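Local coordinates for uncharacterized protein TP-0789 domain-containing protein (Nitrosomonas europaea ATCC 19718, PDB 3BUU) that is of unknown function but belongs to the LolA superfamily, whose namesake LolA carries lipoproteins across the periplasm, and so may bind lipid-like ligands, at residues D42-Q47 / T61-E66; L91-R96 / S141-K146. All blocks are in the same frame, centred on the assembly; numbering follows the deposited sequence.

Contact 1 of 2, residues D42-Q47 / T61-E66; sequences DLYRYQ and TEPASE
R45 and E62 face each other as an antiparallel hydrogen-bonded pair, but the pairing is irregular: T61 and E62 are both set against R45, a classic beta bulge. The backbone bonds follow from this. R45 N gives its hydrogen to E62 O at 2.9 Å, while R45 O receives T61 N at 2.8 Å in a nearly straight bond (174°) and, more weakly, E62 N. A third, weak bond to R45 O comes from T61 OG1, 3.2 Å away, the hydroxyl lying between the backbone N and the carbonyl carbon (chi1 60°). One carbonyl oxygen thus takes all three donors of the bulge. Beside them, Y44 CA lies 3.3 Å from E62 O in a CA-H...O contact.

The charged side chains of R45 and E62 run side by side in the same direction. In the conformer described, one of two, E62 OE1 reaches R45 NE at 2.9 Å, a salt bridge whose hydrogen bond is bent and weak; the carboxylate stands nearly perpendicular (84°) to the guanidinium and meets it at the edge rather than pairing two oxygens with two nitrogens.

The apolar contact lies with Y44 and P63, which follows a cis peptide bond. P63 CD sits 3.6 Å from the centroid of the Y44 ring, almost on its normal, a CH-pi contact over the middle of the face. E66 OE1 comes to the edge of the same ring, near its plane, 3.8 Å from Y44 CE1.

The hairpin of strands 39-51 and 55-62 therefore ends in mixed chemistry: the bulge concentrates donors on one carbonyl, the ion pair, present in this conformer, adds a weakly directional attraction, and proline on tyrosine continues the contact by packing alone where the chain leaves strand 55-62.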
loop_
_atom_site.group_PDB
_atom_site.type_symbol
_atom_site.label_atom_id
_atom_site.label_comp_id
_atom_site.label_asym_id
_atom_site.label_seq_id
_atom_site.Cartn_x
_atom_site.Cartn_y
_atom_site.Cartn_z
ATOM N N ASP A 42 -0.312 19.679 -1.966
ATOM C CA ASP A 42 -0.961 19.566 -3.258
ATOM C C ASP A 42 -1.477 18.130 -3.437
ATOM O O ASP A 42 -0.980 17.184 -2.828
ATOM C CB ASP A 42 0.063 19.820 -4.358
ATOM C CG ASP A 42 0.633 21.223 -4.338
ATOM O OD1 ASP A 42 -0.060 22.172 -3.893
ATOM O OD2 ASP A 42 1.789 21.364 -4.784
ATOM N N LEU A 43 -2.474 17.927 -4.280
ATOM C CA LEU A 43 -2.976 16.555 -4.500
ATOM C C LEU A 43 -1.898 15.772 -5.289
ATOM O O LEU A 43 -1.265 16.361 -6.145
ATOM C CB LEU A 43 -4.277 16.648 -5.303
ATOM C CG LEU A 43 -4.781 15.441 -6.098
ATOM C CD1 LEU A 43 -5.315 14.363 -5.220
ATOM C CD2 LEU A 43 -5.862 15.844 -7.082
ATOM N N TYR A 44 -1.684 14.496 -4.975
ATOM C CA TYR A 44 -0.837 13.631 -5.762
ATOM C C TYR A 44 -1.713 12.591 -6.433
ATOM O O TYR A 44 -2.703 12.119 -5.842
ATOM C CB TYR A 44 0.195 12.930 -4.860
ATOM C CG TYR A 44 1.400 13.782 -4.490
ATOM C CD1 TYR A 44 2.638 13.457 -4.984
ATOM C CD2 TYR A 44 1.293 14.958 -3.725
ATOM C CE1 TYR A 44 3.768 14.213 -4.693
ATOM C CE2 TYR A 44 2.410 15.732 -3.429
ATOM C CZ TYR A 44 3.643 15.352 -3.930
ATOM O OH TYR A 44 4.757 16.130 -3.673
ATOM N N ARG A 45 -1.381 12.232 -7.663
ATOM C CA ARG A 45 -2.091 11.146 -8.333
ATOM C C ARG A 45 -1.103 10.234 -9.008
ATOM O O ARG A 45 -0.056 10.711 -9.504
ATOM C CB ARG A 45 -3.064 11.702 -9.380
ATOM C CG ARG A 45 -4.221 12.525 -8.861
ATOM C CD ARG A 45 -5.229 12.705 -9.998
ATOM N NE ARG A 45 -6.211 13.741 -9.719
ATOM C CZ ARG A 45 -7.416 13.494 -9.219
ATOM N NH1 ARG A 45 -7.765 12.249 -8.915
ATOM N NH2 ARG A 45 -8.270 14.484 -8.998
ATOM N N TYR A 46 -1.444 8.943 -9.025
ATOM C CA TYR A 46 -0.578 7.910 -9.558
ATOM C C TYR A 46 -1.373 6.932 -10.377
ATOM O O TYR A 46 -2.534 6.668 -10.094
ATOM C CB TYR A 46 0.059 7.090 -8.420
ATOM C CG TYR A 46 0.869 7.936 -7.461
ATOM C CD1 TYR A 46 2.219 8.120 -7.632
ATOM C CD2 TYR A 46 0.258 8.562 -6.362
ATOM C CE1 TYR A 46 2.950 8.903 -6.758
ATOM C CE2 TYR A 46 1.003 9.330 -5.480
ATOM C CZ TYR A 46 2.322 9.494 -5.686
ATOM O OH TYR A 46 3.051 10.271 -4.817
ATOM N N GLN A 47 -0.722 6.333 -11.366
ATOM C CA GLN A 47 -1.234 5.146 -12.010
ATOM C C GLN A 47 -0.343 3.999 -11.576
ATOM O O GLN A 47 0.884 4.103 -11.658
ATOM C CB GLN A 47 -1.182 5.262 -13.536
ATOM C CG GLN A 47 -1.723 3.950 -14.176
ATOM C CD GLN A 47 -1.408 3.770 -15.643
ATOM O OE1 GLN A 47 -0.328 3.295 -15.998
ATOM N NE2 GLN A 47 -2.365 4.083 -16.496
ATOM N N THR A 61 1.300 11.192 -11.897
ATOM C CA THR A 61 0.664 11.991 -12.910
ATOM C C THR A 61 0.444 13.448 -12.450
ATOM O O THR A 61 0.300 14.332 -13.287
ATOM C CB THR A 61 -0.661 11.343 -13.368
ATOM O OG1 THR A 61 -1.545 11.236 -12.264
ATOM C CG2 THR A 61 -0.469 9.954 -13.983
ATOM N N GLU A 62 0.354 13.701 -11.150
ATOM C CA GLU A 62 0.245 15.073 -10.628
ATOM C C GLU A 62 0.855 15.013 -9.225
ATOM O O GLU A 62 0.789 13.959 -8.589
ATOM C CB GLU A 62 -1.227 15.580 -10.571
ATOM C CG GLU A 62 -2.124 15.232 -11.787
ATOM C CD GLU A 62 -3.629 15.300 -11.526
ATOM O OE1 GLU A 62 -4.042 15.564 -10.378
ATOM O OE2 GLU A 62 -4.400 15.068 -12.487
ATOM N N PRO A 63 1.411 16.130 -8.712
ATOM C CA PRO A 63 1.435 17.488 -9.340
ATOM C C PRO A 63 2.424 17.595 -10.488
ATOM O O PRO A 63 3.290 16.747 -10.626
ATOM C CB PRO A 63 1.851 18.404 -8.209
ATOM C CG PRO A 63 2.324 17.583 -7.114
ATOM C CD PRO A 63 2.067 16.121 -7.396
ATOM N N ALA A 64 2.267 18.641 -11.302
ATOM C CA ALA A 64 3.088 18.857 -12.492
ATOM C C ALA A 64 4.577 18.860 -12.194
ATOM O O ALA A 64 5.368 18.379 -13.016
ATOM C CB ALA A 64 2.708 20.136 -13.139
ATOM N N SER A 65 4.957 19.349 -11.009
ATOM C CA SER A 65 6.384 19.430 -10.637
ATOM C C SER A 65 7.017 18.039 -10.548
ATOM O O SER A 65 8.243 17.909 -10.637
ATOM C CB SER A 65 6.593 20.195 -9.312
ATOM O OG SER A 65 5.828 19.649 -8.246
ATOM N N GLU A 66 6.192 17.006 -10.356
ATOM C CA GLU A 66 6.659 15.624 -10.135
ATOM C C GLU A 66 6.276 14.674 -11.258
ATOM O O GLU A 66 6.777 13.544 -11.310
ATOM C CB GLU A 66 6.143 15.049 -8.795
ATOM C CG GLU A 66 6.073 16.040 -7.627
ATOM C CD GLU A 66 7.134 15.793 -6.575
ATOM O OE1 GLU A 66 7.301 14.625 -6.159
ATOM O OE2 GLU A 66 7.790 16.773 -6.158
#

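Contact 2 of 2, residues L91-R96 / S141-K146; sequences LSLSQR and SVTYQK
L93 lays its CD1 methyl against the backbone carbonyl of S141, CD1 to S141 O being 3.3 Å, while its CB lies 3.6 Å from T143 OG1. The L93 and T143 side chains cross at about a right angle. In T143 the methyl is anti to the backbone N, beside the carbonyl carbon, which sets CG2 3.5 Å from L93 O; the same methyl also rests over one face of the Y144 ring, toward its rim. S94 CB comes within 3.2 Å of T143 O.

Direct contact is thus carbon against oxygen, and polar joining is left to water. One water accepts from L93 N and can donate to S141 O; a second accepts from S94 N and can donate to V142 O, though each has other acceptors within reach. A third donates to both S94 O and T143 O at 3.0 Å each. The type I turn from S92 to Q95 presents these groups, closed by the backbone bond Q95 N to S92 O and further tied by S92 N to Q95 side-chain OE1.

An alanine at T143 lacks OG1 and CG2, and would probably open a gap beside L93 CB and over the Y144 ring face.

Ordered water thus joins two loops, after strand 89-91 and before strand 146-152, giving backbone groups on both, several in buried residues, hydrogen-bonding partners without strand pairing.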
loop_
_atom_site.group_PDB
_atom_site.type_symbol
_atom_site.label_atom_id
_atom_site.label_comp_id
_atom_site.label_asym_id
_atom_site.label_seq_id
_atom_site.Cartn_x
_atom_site.Cartn_y
_atom_site.Cartn_z
ATOM N N LEU A 91 15.549 3.798 -4.010
ATOM C CA LEU A 91 14.876 4.125 -2.731
ATOM C C LEU A 91 14.330 2.795 -2.182
ATOM O O LEU A 91 14.271 1.796 -2.918
ATOM C CB LEU A 91 13.757 5.177 -2.871
ATOM C CG LEU A 91 14.108 6.617 -3.315
ATOM C CD1 LEU A 91 12.806 7.464 -3.395
ATOM C CD2 LEU A 91 15.126 7.313 -2.408
ATOM N N SER A 92 13.992 2.738 -0.909
ATOM C CA SER A 92 13.508 1.475 -0.323
ATOM C C SER A 92 11.977 1.483 -0.215
ATOM O O SER A 92 11.329 2.556 -0.237
ATOM C CB SER A 92 14.134 1.262 1.041
ATOM O OG SER A 92 13.542 2.125 1.999
ATOM N N LEU A 93 11.426 0.286 -0.001
ATOM C CA LEU A 93 9.993 0.202 0.244
ATOM C C LEU A 93 9.519 1.009 1.442
ATOM O O LEU A 93 8.403 1.544 1.450
ATOM C CB LEU A 93 9.570 -1.254 0.457
ATOM C CG LEU A 93 9.586 -2.131 -0.783
ATOM C CD1 LEU A 93 9.463 -3.575 -0.371
ATOM C CD2 LEU A 93 8.432 -1.759 -1.720
ATOM N N SER A 94 10.376 1.083 2.450
ATOM C CA SER A 94 10.011 1.728 3.696
ATOM C C SER A 94 10.152 3.246 3.655
ATOM O O SER A 94 9.744 3.900 4.606
ATOM C CB SER A 94 10.846 1.173 4.852
ATOM O OG SER A 94 12.178 1.630 4.703
ATOM N N GLN A 95 10.735 3.813 2.582
ATOM C CA GLN A 95 10.857 5.233 2.454
ATOM C C GLN A 95 9.555 5.919 2.065
ATOM O O GLN A 95 8.596 5.286 1.652
ATOM C CB GLN A 95 12.006 5.560 1.533
ATOM C CG GLN A 95 13.314 5.492 2.334
ATOM C CD GLN A 95 14.501 5.798 1.518
ATOM O OE1 GLN A 95 14.686 5.244 0.427
ATOM N NE2 GLN A 95 15.342 6.698 2.040
ATOM N N ARG A 96 9.551 7.228 2.227
ATOM C CA ARG A 96 8.325 8.007 2.098
ATOM C C ARG A 96 8.029 8.304 0.656
ATOM O O ARG A 96 8.904 8.749 -0.119
ATOM C CB ARG A 96 8.444 9.295 2.897
ATOM C CG ARG A 96 8.904 9.033 4.335
ATOM C CD ARG A 96 8.971 10.267 5.226
ATOM N NE ARG A 96 7.664 10.674 5.673
ATOM C CZ ARG A 96 7.061 10.172 6.754
ATOM N NH1 ARG A 96 7.639 9.242 7.527
ATOM N NH2 ARG A 96 5.880 10.612 7.064
ATOM N N SER A 141 14.071 -5.329 4.452
ATOM C CA SER A 141 13.710 -4.661 3.195
ATOM C C SER A 141 12.235 -4.603 2.908
ATOM O O SER A 141 11.879 -3.986 1.909
ATOM C CB SER A 141 14.398 -5.249 1.979
ATOM O OG SER A 141 13.991 -6.587 1.754
ATOM N N VAL A 142 11.392 -5.206 3.749
ATOM C CA VAL A 142 9.967 -5.053 3.552
ATOM C C VAL A 142 9.561 -3.690 4.093
ATOM O O VAL A 142 10.384 -2.910 4.634
ATOM C CB VAL A 142 9.083 -6.241 4.091
ATOM C CG1 VAL A 142 9.500 -7.554 3.463
ATOM C CG2 VAL A 142 9.109 -6.283 5.615
ATOM N N THR A 143 8.311 -3.310 3.887
ATOM C CA THR A 143 7.921 -1.948 4.167
ATOM C C THR A 143 7.992 -1.602 5.657
ATOM O O THR A 143 8.397 -0.490 6.012
ATOM C CB THR A 143 6.558 -1.631 3.546
ATOM O OG1 THR A 143 6.543 -2.061 2.182
ATOM C CG2 THR A 143 6.213 -0.141 3.583
ATOM N N TYR A 144 7.555 -2.545 6.511
ATOM C CA TYR A 144 7.528 -2.354 7.964
ATOM C C TYR A 144 8.088 -3.517 8.686
ATOM O O TYR A 144 7.982 -4.652 8.196
ATOM C CB TYR A 144 6.072 -2.156 8.485
ATOM C CG TYR A 144 5.361 -1.093 7.741
ATOM C CD1 TYR A 144 5.568 0.248 8.046
ATOM C CD2 TYR A 144 4.499 -1.422 6.688
ATOM C CE1 TYR A 144 4.929 1.256 7.310
ATOM C CE2 TYR A 144 3.852 -0.424 5.944
ATOM C CZ TYR A 144 4.087 0.912 6.277
ATOM O OH TYR A 144 3.498 1.932 5.572
ATOM N N GLN A 145 8.601 -3.271 9.889
ATOM C CA GLN A 145 9.020 -4.391 10.699
ATOM C C GLN A 145 7.867 -5.083 11.409
ATOM O O GLN A 145 7.938 -6.281 11.696
ATOM C CB GLN A 145 10.178 -4.000 11.594
ATOM C CG GLN A 145 11.431 -3.714 10.717
ATOM C CD GLN A 145 11.761 -4.846 9.723
ATOM O OE1 GLN A 145 11.463 -4.758 8.502
ATOM N NE2 GLN A 145 12.327 -5.923 10.245
ATOM N N LYS A 146 6.826 -4.345 11.737
ATOM C CA LYS A 146 5.690 -4.889 12.437
ATOM C C LYS A 146 4.446 -4.117 12.059
ATOM O O LYS A 146 4.459 -2.887 12.039
ATOM C CB LYS A 146 5.923 -4.815 13.981
ATOM C CG LYS A 146 4.717 -5.063 14.832
ATOM C CD LYS A 146 5.078 -4.828 16.324
ATOM C CE LYS A 146 3.861 -4.730 17.180
ATOM N NZ LYS A 146 4.280 -4.674 18.611
HETATM O O HOH W 1 12.909 -2.190 0.008
HETATM O O HOH W 2 12.330 -0.982 3.160
HETATM O O HOH W 3 7.762 2.444 6.309
#

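Overall arrangement
Contact 1 is a surface contact within one hairpin, between neighbouring strands 39-51 and 55-62, whereas contact 2 is buried and joins two loops far apart in sequence. They share no element, lie in series along the chain with centres 22 Å apart, and do not touch. Place and chemistry differ together: at the partly exposed strand end, direct backbone bonds combine with a salt bridge and a proline-tyrosine contact, while nearer the centre of the chain waters mediate between backbones and uncharged side chains pack. The pair illustrates how one largely antiparallel beta protein can use strand pairing locally and hydrated loop packing at long range.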